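Local coordinates for 2-aminomuconate 6-semialdehyde dehydrogenase (Burkholderia cenocepacia, PDB 4U3W), which probably oxidises 2-aminomuconate 6-semialdehyde to 2-aminomuconate with NAD+ as the hydride acceptor, as a member of the aldehyde dehydrogenase family, at residues E310-E315 with C414-F419; G368-T373 with I394-P399; F32-T37 with D52-D57. All coordinates share one frame; numbering follows the deposited sequence.

Contact 1: residues E310-E315 with C414-F419; sequences ERVYVE and CHIAPF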
ATOM      1  N   GLU A 310     -22.185 -22.869  16.450  1.00 33.12           N
ATOM      2  CA  GLU A 310     -23.389 -23.498  16.964  1.00 31.97           C
ATOM      3  C   GLU A 310     -24.051 -24.387  15.912  1.00 33.30           C
ATOM      4  O   GLU A 310     -24.933 -25.157  16.270  1.00 33.02           O
ATOM      5  CB  GLU A 310     -24.387 -22.419  17.496  1.00 30.17           C
ATOM      6  CG  GLU A 310     -23.810 -21.769  18.757  1.00 30.31           C
ATOM      7  CD  GLU A 310     -24.811 -20.817  19.503  1.00 31.86           C
ATOM      8  OE1 GLU A 310     -25.917 -20.545  18.976  1.00 34.25           O
ATOM      9  OE2 GLU A 310     -24.473 -20.378  20.617  1.00 32.05           O
ATOM     10  N   ARG A 311     -23.609 -24.301  14.636  1.00 31.51           N
ATOM     11  CA  ARG A 311     -24.035 -25.232  13.570  1.00 32.74           C
ATOM     12  C   ARG A 311     -22.781 -25.967  13.133  1.00 31.21           C
ATOM     13  O   ARG A 311     -21.704 -25.358  13.004  1.00 30.46           O
ATOM     14  CB  ARG A 311     -24.650 -24.535  12.331  1.00 32.58           C
ATOM     15  CG  ARG A 311     -25.879 -23.637  12.614  1.00 35.43           C
ATOM     16  CD  ARG A 311     -26.396 -23.000  11.328  1.00 36.61           C
ATOM     17  NE  ARG A 311     -25.584 -21.824  10.904  1.00 37.09           N
ATOM     18  CZ  ARG A 311     -25.396 -21.481   9.628  1.00 35.92           C
ATOM     19  NH1 ARG A 311     -25.897 -22.238   8.656  1.00 36.21           N
ATOM     20  NH2 ARG A 311     -24.689 -20.394   9.314  1.00 37.21           N
ATOM     21  N   VAL A 312     -22.905 -27.274  12.956  1.00 31.53           N
ATOM     22  CA  VAL A 312     -21.814 -28.084  12.381  1.00 32.98           C
ATOM     23  C   VAL A 312     -22.385 -28.910  11.225  1.00 34.84           C
ATOM     24  O   VAL A 312     -23.478 -29.481  11.368  1.00 35.67           O
ATOM     25  CB  VAL A 312     -21.167 -29.043  13.435  1.00 30.07           C
ATOM     26  CG1 VAL A 312     -19.945 -29.797  12.817  1.00 30.77           C
ATOM     27  CG2 VAL A 312     -20.741 -28.247  14.676  1.00 30.44           C
ATOM     28  N   TYR A 313     -21.674 -28.947  10.080  1.00 34.41           N
ATOM     29  CA  TYR A 313     -22.073 -29.804   8.964  1.00 33.34           C
ATOM     30  C   TYR A 313     -20.942 -30.779   8.633  1.00 32.40           C
ATOM     31  O   TYR A 313     -19.835 -30.360   8.367  1.00 31.93           O
ATOM     32  CB  TYR A 313     -22.429 -29.005   7.703  1.00 34.62           C
ATOM     33  CG  TYR A 313     -23.554 -27.962   7.922  1.00 35.23           C
ATOM     34  CD1 TYR A 313     -24.895 -28.323   7.923  1.00 32.94           C
ATOM     35  CD2 TYR A 313     -23.238 -26.631   8.115  1.00 36.38           C
ATOM     36  CE1 TYR A 313     -25.930 -27.352   8.114  1.00 34.55           C
ATOM     37  CE2 TYR A 313     -24.248 -25.647   8.320  1.00 34.66           C
ATOM     38  CZ  TYR A 313     -25.582 -26.032   8.320  1.00 38.00           C
ATOM     39  OH  TYR A 313     -26.486 -25.038   8.502  1.00 37.78           O
ATOM     40  N   VAL A 314     -21.248 -32.073   8.637  1.00 33.74           N
ATOM     41  CA  VAL A 314     -20.220 -33.103   8.444  1.00 36.81           C
ATOM     42  C   VAL A 314     -20.628 -33.968   7.256  1.00 37.87           C
ATOM     43  O   VAL A 314     -21.785 -34.369   7.141  1.00 38.00           O
ATOM     44  CB  VAL A 314     -20.041 -33.965   9.717  1.00 37.09           C
ATOM     45  CG1 VAL A 314     -18.972 -35.056   9.530  1.00 35.45           C
ATOM     46  CG2 VAL A 314     -19.687 -33.053  10.916  1.00 35.82           C
ATOM     47  N   GLU A 315     -19.683 -34.217   6.352  1.00 38.09           N
ATOM     48  CA  GLU A 315     -19.994 -34.984   5.164  1.00 36.65           C
ATOM     49  C   GLU A 315     -20.447 -36.392   5.586  1.00 38.19           C
ATOM     50  O   GLU A 315     -19.842 -37.012   6.476  1.00 37.36           O
ATOM     51  CB  GLU A 315     -18.794 -35.038   4.212  1.00 34.69           C
ATOM     52  CG  GLU A 315     -19.167 -35.473   2.825  1.00 34.86           C
ATOM     53  CD  GLU A 315     -17.939 -35.460   1.878  1.00 43.93           C
ATOM     54  OE1 GLU A 315     -16.875 -34.916   2.250  1.00 40.17           O
ATOM     55  OE2 GLU A 315     -18.077 -36.021   0.792  1.00 43.42           O
ATOM     56  N   CYS A 414     -23.812 -27.210  20.147  1.00 35.82           N
ATOM     57  CA  CYS A 414     -23.744 -27.224  18.701  1.00 33.86           C
ATOM     58  C   CYS A 414     -24.752 -28.249  18.225  1.00 33.89           C
ATOM     59  O   CYS A 414     -24.982 -29.254  18.903  1.00 32.58           O
ATOM     60  CB  CYS A 414     -22.324 -27.580  18.189  1.00 31.74           C
ATOM     61  SG  CYS A 414     -21.626 -29.150  18.749  1.00 34.63           S
ATOM     62  N   HIS A 415     -25.333 -27.979  17.056  1.00 32.60           N
ATOM     63  CA  HIS A 415     -26.118 -28.954  16.321  1.00 32.25           C
ATOM     64  C   HIS A 415     -25.206 -29.535  15.189  1.00 32.24           C
ATOM     65  O   HIS A 415     -24.482 -28.804  14.544  1.00 32.80           O
ATOM     66  CB  HIS A 415     -27.395 -28.321  15.732  1.00 33.17           C
ATOM     67  CG  HIS A 415     -28.170 -29.249  14.844  1.00 35.91           C
ATOM     68  ND1 HIS A 415     -27.930 -29.361  13.485  1.00 36.60           N
ATOM     69  CD2 HIS A 415     -29.173 -30.123  15.114  1.00 39.22           C
ATOM     70  CE1 HIS A 415     -28.742 -30.267  12.963  1.00 37.32           C
ATOM     71  NE2 HIS A 415     -29.498 -30.751  13.930  1.00 40.28           N
ATOM     72  N   ILE A 416     -25.285 -30.834  14.935  1.00 34.35           N
ATOM     73  CA  ILE A 416     -24.493 -31.474  13.845  1.00 34.17           C
ATOM     74  C   ILE A 416     -25.456 -32.072  12.805  1.00 36.80           C
ATOM     75  O   ILE A 416     -26.384 -32.811  13.178  1.00 37.67           O
ATOM     76  CB  ILE A 416     -23.539 -32.569  14.432  1.00 40.19           C
ATOM     77  CG1 ILE A 416     -22.878 -31.992  15.696  1.00 41.73           C
ATOM     78  CG2 ILE A 416     -22.440 -33.059  13.379  1.00 30.16           C
ATOM     79  CD1 ILE A 416     -21.898 -32.872  16.414  1.00 41.73           C
ATOM     80  N   ALA A 417     -25.254 -31.755  11.513  1.00 36.38           N
ATOM     81  CA  ALA A 417     -26.065 -32.355  10.431  1.00 38.27           C
ATOM     82  C   ALA A 417     -25.155 -32.946   9.393  1.00 37.96           C
ATOM     83  O   ALA A 417     -24.029 -32.486   9.248  1.00 35.89           O
ATOM     84  CB  ALA A 417     -26.995 -31.340   9.775  1.00 39.78           C
ATOM     85  N   PRO A 418     -25.634 -33.990   8.677  1.00 39.69           N
ATOM     86  CA  PRO A 418     -24.873 -34.525   7.542  1.00 41.29           C
ATOM     87  C   PRO A 418     -25.056 -33.701   6.276  1.00 39.62           C
ATOM     88  O   PRO A 418     -26.139 -33.122   6.124  1.00 41.26           O
ATOM     89  CB  PRO A 418     -25.480 -35.913   7.339  1.00 42.28           C
ATOM     90  CG  PRO A 418     -26.936 -35.715   7.751  1.00 43.20           C
ATOM     91  CD  PRO A 418     -26.900 -34.718   8.894  1.00 42.76           C
ATOM     92  N   PHE A 419     -24.065 -33.701   5.377  1.00 36.88           N
ATOM     93  CA  PHE A 419     -24.275 -33.165   4.037  1.00 39.79           C
ATOM     94  C   PHE A 419     -23.695 -34.136   3.005  1.00 44.18           C
ATOM     95  O   PHE A 419     -22.887 -35.017   3.349  1.00 44.06           O
ATOM     96  CB  PHE A 419     -23.681 -31.740   3.895  1.00 35.61           C
ATOM     97  CG  PHE A 419     -22.175 -31.669   3.862  1.00 38.06           C
ATOM     98  CD1 PHE A 419     -21.450 -31.586   5.051  1.00 38.83           C
ATOM     99  CD2 PHE A 419     -21.484 -31.603   2.659  1.00 39.07           C
ATOM    100  CE1 PHE A 419     -20.061 -31.478   5.057  1.00 36.17           C
ATOM    101  CE2 PHE A 419     -20.072 -31.517   2.629  1.00 37.63           C
ATOM    102  CZ  PHE A 419     -19.351 -31.452   3.832  1.00 35.48           C
TER
HETATM  103  O   HOH W   1     -26.133 -27.858  11.853  1.00 39.69           O

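Contact 2: residues G368-T373 with I394-P399; sequences GATVVT and IWTGLP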
ATOM      1  N   GLY A 368     -37.813 -31.356  17.991  1.00 50.91           N
ATOM      2  CA  GLY A 368     -37.498 -32.721  17.573  1.00 50.17           C
ATOM      3  C   GLY A 368     -36.030 -33.149  17.593  1.00 48.39           C
ATOM      4  O   GLY A 368     -35.648 -34.142  16.945  1.00 47.34           O
ATOM      5  N   ALA A 369     -35.202 -32.400  18.333  1.00 47.43           N
ATOM      6  CA  ALA A 369     -33.762 -32.698  18.436  1.00 47.14           C
ATOM      7  C   ALA A 369     -33.514 -33.977  19.248  1.00 46.55           C
ATOM      8  O   ALA A 369     -34.261 -34.287  20.189  1.00 45.91           O
ATOM      9  CB  ALA A 369     -32.988 -31.497  19.076  1.00 37.48           C
ATOM     10  N   THR A 370     -32.487 -34.714  18.849  1.00 43.73           N
ATOM     11  CA  THR A 370     -31.905 -35.805  19.624  1.00 45.32           C
ATOM     12  C   THR A 370     -30.799 -35.253  20.505  1.00 46.22           C
ATOM     13  O   THR A 370     -29.842 -34.673  19.976  1.00 44.37           O
ATOM     14  CB  THR A 370     -31.303 -36.863  18.695  1.00 49.54           C
ATOM     15  OG1 THR A 370     -32.350 -37.476  17.941  1.00 50.83           O
ATOM     16  CG2 THR A 370     -30.530 -37.912  19.478  1.00 51.23           C
ATOM     17  N   VAL A 371     -30.883 -35.450  21.817  1.00 46.65           N
ATOM     18  CA  VAL A 371     -29.853 -34.932  22.721  1.00 47.42           C
ATOM     19  C   VAL A 371     -28.745 -35.954  22.883  1.00 47.64           C
ATOM     20  O   VAL A 371     -28.885 -36.927  23.618  1.00 46.39           O
ATOM     21  CB  VAL A 371     -30.407 -34.580  24.116  1.00 48.48           C
ATOM     22  CG1 VAL A 371     -29.298 -34.036  25.012  1.00 45.42           C
ATOM     23  CG2 VAL A 371     -31.554 -33.571  23.997  1.00 49.94           C
ATOM     24  N   VAL A 372     -27.638 -35.710  22.185  1.00 46.59           N
ATOM     25  CA  VAL A 372     -26.504 -36.630  22.176  1.00 44.98           C
ATOM     26  C   VAL A 372     -25.773 -36.585  23.518  1.00 41.23           C
ATOM     27  O   VAL A 372     -25.389 -37.604  24.056  1.00 39.51           O
ATOM     28  CB  VAL A 372     -25.523 -36.280  21.021  1.00 47.45           C
ATOM     29  CG1 VAL A 372     -24.227 -37.058  21.156  1.00 47.39           C
ATOM     30  CG2 VAL A 372     -26.192 -36.543  19.649  1.00 47.56           C
ATOM     31  N   THR A 373     -25.591 -35.386  24.055  1.00 39.20           N
ATOM     32  CA  THR A 373     -25.041 -35.258  25.393  1.00 39.64           C
ATOM     33  C   THR A 373     -25.494 -33.934  26.024  1.00 40.19           C
ATOM     34  O   THR A 373     -25.887 -32.996  25.313  1.00 41.85           O
ATOM     35  CB  THR A 373     -23.479 -35.347  25.380  1.00 38.59           C
ATOM     36  OG1 THR A 373     -23.009 -35.386  26.732  1.00 40.77           O
ATOM     37  CG2 THR A 373     -22.846 -34.122  24.678  1.00 33.23           C
ATOM     38  N   ILE A 394     -24.756 -31.361  22.736  1.00 33.83           N
ATOM     39  CA  ILE A 394     -24.709 -31.660  21.307  1.00 35.40           C
ATOM     40  C   ILE A 394     -26.099 -32.138  20.860  1.00 38.33           C
ATOM     41  O   ILE A 394     -26.680 -33.005  21.494  1.00 38.65           O
ATOM     42  CB  ILE A 394     -23.652 -32.770  21.005  1.00 34.50           C
ATOM     43  CG1 ILE A 394     -22.227 -32.342  21.400  1.00 32.74           C
ATOM     44  CG2 ILE A 394     -23.700 -33.236  19.544  1.00 32.80           C
ATOM     45  CD1 ILE A 394     -21.266 -33.594  21.405  1.00 36.59           C
ATOM     46  N   TRP A 395     -26.630 -31.557  19.779  1.00 40.20           N
ATOM     47  CA  TRP A 395     -27.896 -32.000  19.168  1.00 39.43           C
ATOM     48  C   TRP A 395     -27.681 -32.576  17.761  1.00 41.05           C
ATOM     49  O   TRP A 395     -26.718 -32.206  17.076  1.00 38.60           O
ATOM     50  CB  TRP A 395     -28.872 -30.854  19.038  1.00 39.19           C
ATOM     51  CG  TRP A 395     -29.317 -30.250  20.339  1.00 40.49           C
ATOM     52  CD1 TRP A 395     -29.642 -30.910  21.484  1.00 40.57           C
ATOM     53  CD2 TRP A 395     -29.455 -28.847  20.620  1.00 39.78           C
ATOM     54  NE1 TRP A 395     -29.979 -29.998  22.466  1.00 40.72           N
ATOM     55  CE2 TRP A 395     -29.877 -28.730  21.955  1.00 39.45           C
ATOM     56  CE3 TRP A 395     -29.278 -27.690  19.860  1.00 41.88           C
ATOM     57  CZ2 TRP A 395     -30.107 -27.500  22.554  1.00 40.95           C
ATOM     58  CZ3 TRP A 395     -29.494 -26.472  20.448  1.00 44.62           C
ATOM     59  CH2 TRP A 395     -29.927 -26.386  21.784  1.00 44.01           C
ATOM     60  N   THR A 396     -28.595 -33.454  17.337  1.00 40.96           N
ATOM     61  CA  THR A 396     -28.769 -33.781  15.924  1.00 40.32           C
ATOM     62  C   THR A 396     -30.262 -33.816  15.523  1.00 43.71           C
ATOM     63  O   THR A 396     -31.151 -33.676  16.381  1.00 44.53           O
ATOM     64  CB  THR A 396     -28.122 -35.172  15.558  1.00 47.03           C
ATOM     65  OG1 THR A 396     -28.663 -36.177  16.411  1.00 45.88           O
ATOM     66  CG2 THR A 396     -26.614 -35.149  15.745  1.00 45.33           C
ATOM     67  N   GLY A 397     -30.551 -34.002  14.233  1.00 43.07           N
ATOM     68  CA  GLY A 397     -31.938 -34.237  13.813  1.00 46.06           C
ATOM     69  C   GLY A 397     -32.793 -33.025  13.494  1.00 47.45           C
ATOM     70  O   GLY A 397     -33.944 -33.168  13.140  1.00 50.99           O
ATOM     71  N   LEU A 398     -32.256 -31.821  13.596  1.00 45.35           N
ATOM     72  CA  LEU A 398     -33.055 -30.622  13.287  1.00 46.22           C
ATOM     73  C   LEU A 398     -32.854 -30.150  11.828  1.00 45.84           C
ATOM     74  O   LEU A 398     -31.740 -30.191  11.310  1.00 46.34           O
ATOM     75  CB  LEU A 398     -32.699 -29.504  14.264  1.00 42.63           C
ATOM     76  CG  LEU A 398     -32.983 -29.803  15.741  1.00 40.28           C
ATOM     77  CD1 LEU A 398     -32.425 -28.690  16.637  1.00 41.58           C
ATOM     78  CD2 LEU A 398     -34.512 -29.932  15.949  1.00 40.12           C
ATOM     79  N   PRO A 399     -33.933 -29.696  11.167  1.00 46.34           N
ATOM     80  CA  PRO A 399     -33.833 -29.162   9.799  1.00 47.38           C
ATOM     81  C   PRO A 399     -33.250 -27.748   9.802  1.00 45.06           C
ATOM     82  O   PRO A 399     -33.326 -27.107  10.851  1.00 46.12           O
ATOM     83  CB  PRO A 399     -35.290 -29.160   9.314  1.00 51.85           C
ATOM     84  CG  PRO A 399     -36.097 -28.938  10.589  1.00 52.82           C
ATOM     85  CD  PRO A 399     -35.340 -29.734  11.650  1.00 51.84           C
TER

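Contact 3: residues F32-T37 with D52-D57; sequences FVASGT and DVCEAD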
ATOM      1  N   PHE A  32     -11.202   8.728  40.598  1.00 28.84           N
ATOM      2  CA  PHE A  32     -12.309   7.848  40.882  1.00 30.42           C
ATOM      3  C   PHE A  32     -13.390   8.618  41.611  1.00 33.24           C
ATOM      4  O   PHE A  32     -13.081   9.464  42.477  1.00 34.04           O
ATOM      5  CB  PHE A  32     -11.843   6.651  41.696  1.00 28.48           C
ATOM      6  CG  PHE A  32     -10.983   5.678  40.868  1.00 30.08           C
ATOM      7  CD1 PHE A  32     -11.583   4.707  40.076  1.00 27.61           C
ATOM      8  CD2 PHE A  32      -9.595   5.810  40.856  1.00 30.59           C
ATOM      9  CE1 PHE A  32     -10.782   3.811  39.266  1.00 29.61           C
ATOM     10  CE2 PHE A  32      -8.811   4.953  40.079  1.00 32.72           C
ATOM     11  CZ  PHE A  32      -9.394   3.942  39.292  1.00 30.19           C
ATOM     12  N   VAL A  33     -14.642   8.363  41.214  1.00 30.23           N
ATOM     13  CA  VAL A  33     -15.804   9.104  41.740  1.00 31.26           C
ATOM     14  C   VAL A  33     -16.953   8.108  41.833  1.00 31.36           C
ATOM     15  O   VAL A  33     -17.130   7.302  40.918  1.00 26.21           O
ATOM     16  CB  VAL A  33     -16.206  10.351  40.860  1.00 37.35           C
ATOM     17  CG1 VAL A  33     -15.072  11.382  40.806  1.00 39.32           C
ATOM     18  CG2 VAL A  33     -16.604   9.958  39.428  1.00 33.56           C
ATOM     19  N   ALA A  34     -17.689   8.122  42.946  1.00 26.99           N
ATOM     20  CA  ALA A  34     -18.893   7.304  43.086  1.00 27.94           C
ATOM     21  C   ALA A  34     -20.071   7.965  42.388  1.00 26.83           C
ATOM     22  O   ALA A  34     -19.894   8.933  41.663  1.00 25.69           O
ATOM     23  CB  ALA A  34     -19.226   7.053  44.607  1.00 23.98           C
ATOM     24  N   SER A  35     -21.261   7.384  42.497  1.00 27.78           N
ATOM     25  CA  SER A  35     -22.468   8.134  42.089  1.00 29.56           C
ATOM     26  C   SER A  35     -23.562   7.816  43.109  1.00 27.04           C
ATOM     27  O   SER A  35     -23.281   7.160  44.100  1.00 27.31           O
ATOM     28  CB  SER A  35     -22.870   7.794  40.650  1.00 32.43           C
ATOM     29  OG  SER A  35     -23.045   6.387  40.484  1.00 30.65           O
ATOM     30  N   GLY A  36     -24.787   8.299  42.899  1.00 27.94           N
ATOM     31  CA  GLY A  36     -25.817   8.288  43.931  1.00 24.36           C
ATOM     32  C   GLY A  36     -26.616   7.007  44.033  1.00 26.88           C
ATOM     33  O   GLY A  36     -27.498   6.948  44.846  1.00 25.52           O
ATOM     34  N   THR A  37     -26.346   5.999  43.194  1.00 25.19           N
ATOM     35  CA  THR A  37     -26.982   4.674  43.424  1.00 26.66           C
ATOM     36  C   THR A  37     -25.940   3.598  43.028  1.00 25.82           C
ATOM     37  O   THR A  37     -24.955   3.905  42.281  1.00 23.90           O
ATOM     38  CB  THR A  37     -28.276   4.417  42.576  1.00 24.38           C
ATOM     39  OG1 THR A  37     -27.890   4.307  41.195  1.00 23.97           O
ATOM     40  CG2 THR A  37     -29.308   5.536  42.716  1.00 26.43           C
ATOM     41  N   ASP A  52     -20.149  -3.885  45.310  1.00 26.81           N
ATOM     42  CA  ASP A  52     -21.162  -2.949  44.810  1.00 27.40           C
ATOM     43  C   ASP A  52     -20.541  -2.079  43.704  1.00 27.71           C
ATOM     44  O   ASP A  52     -19.396  -1.684  43.807  1.00 29.40           O
ATOM     45  CB  ASP A  52     -21.693  -2.042  45.917  1.00 29.80           C
ATOM     46  CG  ASP A  52     -22.353  -2.819  47.039  1.00 35.90           C
ATOM     47  OD1 ASP A  52     -23.442  -3.386  46.799  1.00 34.92           O
ATOM     48  OD2 ASP A  52     -21.755  -2.880  48.135  1.00 40.41           O
ATOM     49  N   VAL A  53     -21.343  -1.761  42.694  1.00 24.91           N
ATOM     50  CA  VAL A  53     -20.888  -1.061  41.493  1.00 26.25           C
ATOM     51  C   VAL A  53     -21.692   0.222  41.406  1.00 27.04           C
ATOM     52  O   VAL A  53     -22.934   0.193  41.520  1.00 25.40           O
ATOM     53  CB  VAL A  53     -21.133  -1.903  40.221  1.00 23.82           C
ATOM     54  CG1 VAL A  53     -20.415  -1.294  39.026  1.00 23.68           C
ATOM     55  CG2 VAL A  53     -20.649  -3.387  40.410  1.00 23.95           C
ATOM     56  N   CYS A  54     -21.024   1.350  41.219  1.00 28.53           N
ATOM     57  CA  CYS A  54     -21.762   2.604  41.068  1.00 25.48           C
ATOM     58  C   CYS A  54     -22.507   2.649  39.727  1.00 25.85           C
ATOM     59  O   CYS A  54     -22.008   2.191  38.695  1.00 24.65           O
ATOM     60  CB  CYS A  54     -20.788   3.797  41.174  1.00 24.32           C
ATOM     61  SG  CYS A  54     -20.083   3.909  42.820  1.00 29.15           S
ATOM     62  N   GLU A  55     -23.656   3.295  39.698  1.00 26.31           N
ATOM     63  CA  GLU A  55     -24.436   3.398  38.455  1.00 25.49           C
ATOM     64  C   GLU A  55     -24.448   4.818  37.889  1.00 26.81           C
ATOM     65  O   GLU A  55     -25.009   5.748  38.544  1.00 25.84           O
ATOM     66  CB  GLU A  55     -25.874   2.965  38.742  1.00 27.86           C
ATOM     67  CG  GLU A  55     -26.845   3.138  37.580  1.00 27.14           C
ATOM     68  CD  GLU A  55     -26.727   1.982  36.550  1.00 28.78           C
ATOM     69  OE1 GLU A  55     -26.565   0.799  36.937  1.00 29.69           O
ATOM     70  OE2 GLU A  55     -26.742   2.290  35.354  1.00 30.00           O
ATOM     71  N   ALA A  56     -23.906   5.042  36.695  1.00 26.31           N
ATOM     72  CA  ALA A  56     -23.853   6.447  36.188  1.00 25.81           C
ATOM     73  C   ALA A  56     -25.196   6.934  35.582  1.00 34.33           C
ATOM     74  O   ALA A  56     -25.753   6.286  34.681  1.00 33.71           O
ATOM     75  CB  ALA A  56     -22.744   6.593  35.140  1.00 26.81           C
ATOM     76  N   ASP A  57     -25.732   8.049  36.076  1.00 31.46           N
ATOM     77  CA  ASP A  57     -26.944   8.589  35.470  1.00 32.12           C
ATOM     78  C   ASP A  57     -26.549   9.507  34.303  1.00 34.23           C
ATOM     79  O   ASP A  57     -25.349   9.749  34.050  1.00 33.48           O
ATOM     80  CB  ASP A  57     -27.817   9.343  36.500  1.00 30.14           C
ATOM     81  CG  ASP A  57     -27.154  10.629  37.058  1.00 39.41           C
ATOM     82  OD1 ASP A  57     -26.341  11.273  36.390  1.00 34.77           O
ATOM     83  OD2 ASP A  57     -27.487  11.019  38.194  1.00 42.53           O
TER
HETATM   84  O   HOH W   2     -27.278   6.525  39.603  1.00 26.01           O

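Contact 1: residues E310-E315 with C414-F419
Three flat side chains, Tyr313, His415 and Phe419, stand on one face of this parallel strand pair. The Phe419 ring, its CG in the crowded position between backbone N and carbonyl carbon (chi1 72°), swings back across the neighbouring strand. One face then receives Glu315, whose CB makes a CH-pi contact 4.0 Å from the Phe419 ring centroid, while Val314 N lies at the ring's edge. The carboxylate of Glu315 runs on to Ala283 N. Over one face of the Tyr313 ring sits a water, offset toward the rim; it donates to Val312 O and lies at the edge of the His415 ring, 2.9 Å from His415 ND1. His415 NE2 is hydrogen-bonded to Leu398 N, so the imidazole is held at both nitrogens. At the hydroxyl end of Tyr313, Arg311 NH1 lies at the ring edge and donates to Tyr313 OH (2.9 Å), the hydroxyl tilted 21° from the guanidinium plane.

Beneath these groups the backbones exchange five hydrogen bonds; the shortest, Val312 N to His415 O at 2.7 Å, runs nearly along the C=O axis. On the reverse face Val312, Val314 and Ile416 lie side by side, with Val314 CG2 3.7 Å from Ile416 CG2. That aliphatic face is covered by helix 319-331 through Phe319, Phe322 and Leu326, whereas Val425 and Arg428 of helix 422-430 pack on the aromatic one. Strand 277-281 continues the sheet beyond 310-315, giving an alpha/beta domain's helix-sheet-helix layering.

Contact 2: residues G368-T373 with I394-P399
A classic beta bulge interrupts the antiparallel pairing at the margin of the seven-stranded mixed sheet, where 370-373 is the outermost strand within the chain. Thr370 and Thr396 form a hydrogen-bonded pair, with Thr370 N 3.0 Å from Thr396 O and the return bond from Thr396 N to Thr370 O. Next comes the non-hydrogen-bonded pair Val371-Trp395. The register then slips by one residue: Val372 N donates to Ile394 O at 3.0 Å, in the carbonyl plane, yet it is Thr373 O that accepts from Ile394 N, at 3.3 Å. The extra residue, Val372, has near-helical backbone angles (-72°/-42°), which turn its CB toward the partner strand and 3.8 Å from Ile394 CG2.

The strand is entered from helix 351-366 through Gly368, whose positive phi completes a Schellman motif. Ala369 follows and touches two larger side chains with its methyl, CB lying 3.7 Å from Leu398 CG and 4.1 Å from Trp395 CG. The indole, its CG anti to the carbonyl carbon, is flanked at the edge by Val371 CG2 and meets Phe361 of helix 351-366 nearly perpendicularly. On the reverse face Val372, Ile394 and Thr396 rest against helix 319-331, from which Gln331 bonds Thr373 OG1. With OG1 anti to the backbone N (chi1 -173°), Thr373 CG2 is left in the crowded position, 3.7 Å from Ile394 CD1.

Contact 3: residues F32-T37 with D52-D57
Backbone pairing across this crossing is confined to one good hydrogen bond, from Glu55 N to Thr37 O at 3.0 Å. It is fairly straight (159° at the hydrogen), although the donor stands 31° out of the carbonyl plane.

Side-chain polar contacts centre on Ser35. Its OG, held between backbone N and carbonyl carbon, reaches across to 2.8 Å from Glu55 O, a weak bond, and not a settled one, since the single proton has another acceptor within reach; the same hydroxyl is hydrogen-bonded to His26 NE2. A water bridges the segments nearby, donating to Glu55 O at 2.6 Å and lying 2.8 Å from Thr37 OG1. Glu55 O is thus approached by both a hydroxyl and a water. The Glu55 chain bends at chi2 (80°), and its carboxylate goes to His228.

Sulfur and van der Waals contacts complete the join. The side chain of Cys54 leaves the backbone toward 32-37, and its SG rests 3.7 Å from Ala34 CB and receives a weak hydrogen bond from Ser35 N. Thr37 and Glu55 run alongside one another, pointing the same way, with Thr37 OG1 3.4 Å from Glu55 CB.

The two segments run at about a right angle. The arrangement belongs to the connection that carries the chain from one outermost strand of the small four-stranded mixed sheet, 31-33, to the other, 38-42, passing over the end of strand 49-54 just before Asp57 N-caps helix 58-76.

How the contacts relate
Contact 3 comes first along the chain and closes before the others open; contact 2 is nested within the loop that contact 1 closes. Contacts 1 and 2 occupy one sheet, their centres 10 Å apart, because strands 413-419 and 393-396 are neighbours: Trp395 probably exchanges backbone hydrogen bonds with Cys414 and Ile416. Contact 1 thus belongs to the sheet's parallel interior and contact 2 to its antiparallel margin, with helix 319-331 spanning both. Contact 3 lies about 46 Å from either, centre to centre, in the separate N-terminal sheet. Together they illustrate how one aldehyde dehydrogenase chain combines separate sheets, the seven-stranded one probably being the core of the catalytic domain, as in other aldehyde dehydrogenases.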